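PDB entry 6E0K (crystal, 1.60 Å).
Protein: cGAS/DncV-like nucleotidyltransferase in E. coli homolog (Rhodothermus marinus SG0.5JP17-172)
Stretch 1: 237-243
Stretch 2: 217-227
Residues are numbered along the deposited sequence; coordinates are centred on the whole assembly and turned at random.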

ATOM      1  N   SER A 237      -9.179   1.859  22.347  1.00 14.99           N
ATOM      2  CA  SER A 237     -10.411   1.367  21.734  1.00 15.08           C
ATOM      3  C   SER A 237     -10.108   0.502  20.522  1.00 13.32           C
ATOM      4  O   SER A 237     -10.760  -0.529  20.308  1.00 15.34           O
ATOM      5  CB  SER A 237     -11.327   2.530  21.340  1.00 19.77           C
ATOM      6  OG  SER A 237     -11.803   3.208  22.497  1.00 25.49           O
ATOM      7  N   VAL A 238      -9.108   0.894  19.727  1.00 12.02           N
ATOM      8  CA  VAL A 238      -8.743   0.111  18.551  1.00 10.99           C
ATOM      9  C   VAL A 238      -8.166  -1.236  18.970  1.00 13.66           C
ATOM     10  O   VAL A 238      -8.584  -2.292  18.472  1.00 14.45           O
ATOM     11  CB  VAL A 238      -7.752   0.898  17.666  1.00 10.68           C
ATOM     12  CG1 VAL A 238      -7.097  -0.018  16.654  1.00 13.22           C
ATOM     13  CG2 VAL A 238      -8.469   2.071  16.971  1.00 11.37           C
ATOM     14  N   ILE A 239      -7.188  -1.221  19.885  1.00 12.33           N
ATOM     15  CA  ILE A 239      -6.499  -2.457  20.243  1.00 12.47           C
ATOM     16  C   ILE A 239      -7.446  -3.401  20.971  1.00 15.21           C
ATOM     17  O   ILE A 239      -7.432  -4.613  20.736  1.00 15.33           O
ATOM     18  CB  ILE A 239      -5.240  -2.169  21.085  1.00 13.24           C
ATOM     19  CG1 ILE A 239      -4.179  -1.441  20.243  1.00 12.99           C
ATOM     20  CG2 ILE A 239      -4.693  -3.476  21.703  1.00 15.91           C
ATOM     21  CD1 ILE A 239      -3.648  -2.251  19.041  1.00 14.14           C
ATOM     22  N   ASN A 240      -8.297  -2.865  21.842  1.00 13.61           N
ATOM     23  CA  ASN A 240      -9.229  -3.733  22.554  1.00 15.71           C
ATOM     24  C   ASN A 240     -10.265  -4.351  21.624  1.00 16.45           C
ATOM     25  O   ASN A 240     -10.659  -5.505  21.831  1.00 18.61           O
ATOM     26  CB  ASN A 240      -9.898  -2.969  23.687  1.00 17.61           C
ATOM     27  CG  ASN A 240      -8.993  -2.855  24.896  1.00 22.25           C
ATOM     28  OD1 ASN A 240      -8.239  -3.784  25.199  1.00 24.53           O
ATOM     29  ND2 ASN A 240      -9.048  -1.726  25.582  1.00 22.24           N
ATOM     30  N   TRP A 241     -10.716  -3.619  20.605  1.00 16.14           N
ATOM     31  CA  TRP A 241     -11.641  -4.225  19.651  1.00 12.45           C
ATOM     32  C   TRP A 241     -10.957  -5.328  18.849  1.00 14.15           C
ATOM     33  O   TRP A 241     -11.536  -6.402  18.643  1.00 17.62           O
ATOM     34  CB  TRP A 241     -12.229  -3.163  18.719  1.00 12.77           C
ATOM     35  CG  TRP A 241     -13.254  -3.738  17.787  1.00 14.60           C
ATOM     36  CD1 TRP A 241     -14.593  -3.874  18.029  1.00 17.28           C
ATOM     37  CD2 TRP A 241     -13.030  -4.278  16.477  1.00 13.28           C
ATOM     38  NE1 TRP A 241     -15.215  -4.459  16.952  1.00 19.37           N
ATOM     39  CE2 TRP A 241     -14.276  -4.728  15.992  1.00 16.85           C
ATOM     40  CE3 TRP A 241     -11.897  -4.429  15.667  1.00 15.84           C
ATOM     41  CZ2 TRP A 241     -14.422  -5.303  14.732  1.00 15.49           C
ATOM     42  CZ3 TRP A 241     -12.040  -5.010  14.416  1.00 16.16           C
ATOM     43  CH2 TRP A 241     -13.295  -5.440  13.960  1.00 14.02           C
ATOM     44  N   LEU A 242      -9.729  -5.086  18.385  1.00 13.38           N
ATOM     45  CA  LEU A 242      -9.009  -6.102  17.618  1.00 13.35           C
ATOM     46  C   LEU A 242      -8.766  -7.366  18.442  1.00 14.23           C
ATOM     47  O   LEU A 242      -8.835  -8.485  17.913  1.00 15.68           O
ATOM     48  CB  LEU A 242      -7.682  -5.524  17.109  1.00 10.91           C
ATOM     49  CG  LEU A 242      -7.810  -4.558  15.923  1.00 11.36           C
ATOM     50  CD1 LEU A 242      -6.519  -3.783  15.723  1.00 13.67           C
ATOM     51  CD2 LEU A 242      -8.185  -5.311  14.643  1.00 12.53           C
ATOM     52  N   LYS A 243      -8.492  -7.211  19.742  1.00 13.92           N
ATOM     53  CA  LYS A 243      -8.242  -8.370  20.599  1.00 13.85           C
ATOM     54  C   LYS A 243      -9.462  -9.269  20.705  1.00 16.81           C
ATOM     55  O   LYS A 243      -9.324 -10.484  20.912  1.00 19.76           O
ATOM     56  CB  LYS A 243      -7.801  -7.896  21.989  1.00 15.84           C
ATOM     57  CG  LYS A 243      -6.334  -7.524  22.050  1.00 21.16           C
ATOM     58  CD  LYS A 243      -6.017  -6.622  23.236  1.00 25.51           C
ATOM     59  CE  LYS A 243      -6.259  -7.286  24.562  1.00 32.76           C
ATOM     60  NZ  LYS A 243      -5.851  -6.348  25.660  1.00 32.28           N
TER
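Stretch 2 217-227: CLLYNVPDSKF

Stretch 2 enters as the last part of a helix, passes through a loop at Asn221 to Pro223, turns through a 3-10 segment at 224-226, and lies against the helix of stretch 1 without a direct hydrogen bond. The general trend of its partners is backward, from Leu242 against Leu218 to Ser237 against Lys226 (CA to CA 5.4 Å), but Val238 is met both early and late.

Leu218 begins the contact, its CD2 lying 4.0 Å from CD1 of Leu242. Leu219 follows, with CD2 3.6 Å from CG1 of Val238; branched aliphatic chains fill such a buried seam well. Asn221 turns its side chain back, ND2 donating to O of Cys217 (2.8 Å), while its own O lies 3.4 Å from CH2 of Trp241. Val222, extended at phi/psi -81/136, fits its short beta-branched chain against two residues, CG2 3.8 Å from CD2 of Leu242 and 4.0 Å from CE3 of Trp241. Pro223 lays its CD over the indole face, 3.4 Å from the centroid of the six-membered ring of Trp241, a CH-pi contact suited to proline's compact, restricted ring. Lys226 lays its long chain along the helix, CB 3.9 Å from CG2 of Val238 and CE 3.7 Å from CD1 of Trp241, while NZ donates to a water (3.2 Å) that in turn donates to O of Ser237 (2.8 Å). Phe227 closes the contact, its flat aromatic face receiving CG2 of Val238, 4.2 Å from the centroid.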

ATOM      1  N   CYS A 217      -4.237  -2.369   6.462  1.00 12.77           N
ATOM      2  CA  CYS A 217      -5.382  -3.239   6.219  1.00 13.79           C
ATOM      3  C   CYS A 217      -6.020  -3.695   7.525  1.00 13.45           C
ATOM      4  O   CYS A 217      -7.249  -3.773   7.626  1.00 12.60           O
ATOM      5  CB  CYS A 217      -4.963  -4.451   5.379  1.00 12.85           C
ATOM      6  SG  CYS A 217      -4.514  -4.052   3.667  1.00 16.61           S
ATOM      7  N   LEU A 218      -5.202  -4.012   8.535  1.00 12.19           N
ATOM      8  CA  LEU A 218      -5.747  -4.433   9.820  1.00 11.91           C
ATOM      9  C   LEU A 218      -6.614  -3.335  10.419  1.00 11.39           C
ATOM     10  O   LEU A 218      -7.752  -3.576  10.843  1.00 12.94           O
ATOM     11  CB  LEU A 218      -4.607  -4.801  10.774  1.00 10.81           C
ATOM     12  CG  LEU A 218      -5.032  -5.332  12.144  1.00 12.76           C
ATOM     13  CD1 LEU A 218      -5.529  -6.776  12.007  1.00 15.93           C
ATOM     14  CD2 LEU A 218      -3.880  -5.245  13.147  1.00 11.29           C
ATOM     15  N   LEU A 219      -6.100  -2.103  10.416  1.00 10.62           N
ATOM     16  CA  LEU A 219      -6.843  -0.988  10.995  1.00 10.71           C
ATOM     17  C   LEU A 219      -8.065  -0.616  10.166  1.00  9.93           C
ATOM     18  O   LEU A 219      -9.062  -0.120  10.719  1.00 11.32           O
ATOM     19  CB  LEU A 219      -5.904   0.214  11.140  1.00 11.07           C
ATOM     20  CG  LEU A 219      -4.783  -0.048  12.154  1.00 11.97           C
ATOM     21  CD1 LEU A 219      -3.705   1.042  12.081  1.00 12.04           C
ATOM     22  CD2 LEU A 219      -5.317  -0.176  13.585  1.00 13.92           C
ATOM     23  N   TYR A 220      -8.019  -0.851   8.853  1.00 11.45           N
ATOM     24  CA  TYR A 220      -9.174  -0.559   8.014  1.00 14.70           C
ATOM     25  C   TYR A 220     -10.406  -1.332   8.468  1.00 12.71           C
ATOM     26  O   TYR A 220     -11.538  -0.853   8.316  1.00 12.72           O
ATOM     27  CB  TYR A 220      -8.852  -0.884   6.555  1.00 13.23           C
ATOM     28  CG  TYR A 220     -10.000  -0.557   5.640  1.00 13.28           C
ATOM     29  CD1 TYR A 220     -10.242   0.751   5.250  1.00 13.74           C
ATOM     30  CD2 TYR A 220     -10.847  -1.553   5.186  1.00 16.98           C
ATOM     31  CE1 TYR A 220     -11.298   1.061   4.425  1.00 14.89           C
ATOM     32  CE2 TYR A 220     -11.912  -1.247   4.359  1.00 16.84           C
ATOM     33  CZ  TYR A 220     -12.124   0.052   3.985  1.00 17.65           C
ATOM     34  OH  TYR A 220     -13.184   0.363   3.161  1.00 22.55           O
ATOM     35  N   ASN A 221     -10.204  -2.513   9.045  1.00 11.39           N
ATOM     36  CA  ASN A 221     -11.317  -3.355   9.461  1.00 11.90           C
ATOM     37  C   ASN A 221     -11.941  -2.944  10.787  1.00 13.91           C
ATOM     38  O   ASN A 221     -12.990  -3.499  11.156  1.00 15.99           O
ATOM     39  CB  ASN A 221     -10.844  -4.802   9.540  1.00 13.95           C
ATOM     40  CG  ASN A 221     -10.768  -5.444   8.184  1.00 15.13           C
ATOM     41  OD1 ASN A 221     -11.756  -5.996   7.718  1.00 16.84           O
ATOM     42  ND2 ASN A 221      -9.616  -5.344   7.518  1.00 15.28           N
ATOM     43  N   VAL A 222     -11.350  -1.983  11.482  1.00 11.69           N
ATOM     44  CA  VAL A 222     -11.838  -1.567  12.798  1.00 11.73           C
ATOM     45  C   VAL A 222     -13.007  -0.605  12.608  1.00 12.71           C
ATOM     46  O   VAL A 222     -12.918   0.296  11.761  1.00 13.12           O
ATOM     47  CB  VAL A 222     -10.710  -0.905  13.581  1.00 11.58           C
ATOM     48  CG1 VAL A 222     -11.202  -0.412  14.941  1.00 14.46           C
ATOM     49  CG2 VAL A 222      -9.538  -1.862  13.754  1.00 11.29           C
ATOM     50  N   PRO A 223     -14.102  -0.748  13.367  1.00 12.75           N
ATOM     51  CA  PRO A 223     -15.245   0.163  13.201  1.00 12.77           C
ATOM     52  C   PRO A 223     -14.841   1.621  13.360  1.00 13.44           C
ATOM     53  O   PRO A 223     -13.954   1.956  14.146  1.00 13.82           O
ATOM     54  CB  PRO A 223     -16.208  -0.268  14.313  1.00 14.44           C
ATOM     55  CG  PRO A 223     -15.872  -1.710  14.565  1.00 15.02           C
ATOM     56  CD  PRO A 223     -14.372  -1.789  14.381  1.00 16.14           C
ATOM     57  N   ASP A 224     -15.510   2.494  12.589  1.00 14.00           N
ATOM     58  CA  ASP A 224     -15.174   3.917  12.606  1.00 12.78           C
ATOM     59  C   ASP A 224     -15.306   4.519  14.001  1.00 15.27           C
ATOM     60  O   ASP A 224     -14.589   5.474  14.333  1.00 14.53           O
ATOM     61  CB  ASP A 224     -16.064   4.686  11.617  1.00 14.83           C
ATOM     62  CG  ASP A 224     -15.755   4.360  10.174  1.00 16.64           C
ATOM     63  OD1 ASP A 224     -14.695   3.745   9.911  1.00 18.76           O
ATOM     64  OD2 ASP A 224     -16.571   4.720   9.294  1.00 15.76           O
ATOM     65  N   SER A 225     -16.211   3.976  14.826  1.00 17.69           N
ATOM     66  CA  SER A 225     -16.457   4.492  16.171  1.00 16.84           C
ATOM     67  C   SER A 225     -15.231   4.420  17.072  1.00 16.73           C
ATOM     68  O   SER A 225     -15.185   5.119  18.091  1.00 22.43           O
ATOM     69  CB  SER A 225     -17.604   3.721  16.818  1.00 23.39           C
ATOM     70  OG  SER A 225     -17.384   2.316  16.708  1.00 25.24           O
ATOM     71  N   LYS A 226     -14.244   3.586  16.739  1.00 15.33           N
ATOM     72  CA  LYS A 226     -13.057   3.459  17.577  1.00 14.17           C
ATOM     73  C   LYS A 226     -12.052   4.580  17.353  1.00 15.17           C
ATOM     74  O   LYS A 226     -11.129   4.741  18.163  1.00 15.84           O
ATOM     75  CB  LYS A 226     -12.387   2.099  17.327  1.00 15.89           C
ATOM     76  CG  LYS A 226     -13.355   0.912  17.448  1.00 16.69           C
ATOM     77  CD  LYS A 226     -14.051   0.895  18.793  1.00 18.26           C
ATOM     78  CE  LYS A 226     -15.017  -0.274  18.890  1.00 22.73           C
ATOM     79  NZ  LYS A 226     -15.703  -0.255  20.204  1.00 23.53           N
ATOM     80  N   PHE A 227     -12.214   5.377  16.298  1.00 13.46           N
ATOM     81  CA  PHE A 227     -11.240   6.404  15.944  1.00 14.65           C
ATOM     82  C   PHE A 227     -11.790   7.763  16.350  1.00 18.40           C
ATOM     83  O   PHE A 227     -12.792   8.217  15.786  1.00 21.98           O
ATOM     84  CB  PHE A 227     -10.961   6.387  14.438  1.00 14.85           C
ATOM     85  CG  PHE A 227     -10.411   5.085  13.928  1.00 11.83           C
ATOM     86  CD1 PHE A 227     -11.258   4.053  13.550  1.00 12.99           C
ATOM     87  CD2 PHE A 227      -9.041   4.905  13.790  1.00 11.08           C
ATOM     88  CE1 PHE A 227     -10.742   2.854  13.079  1.00 13.25           C
ATOM     89  CE2 PHE A 227      -8.525   3.717  13.329  1.00 11.33           C
ATOM     90  CZ  PHE A 227      -9.373   2.687  12.957  1.00 14.06           C
TER
HETATM   91  O   HOH W   1     -13.116  -1.142  21.787  1.00 19.39           O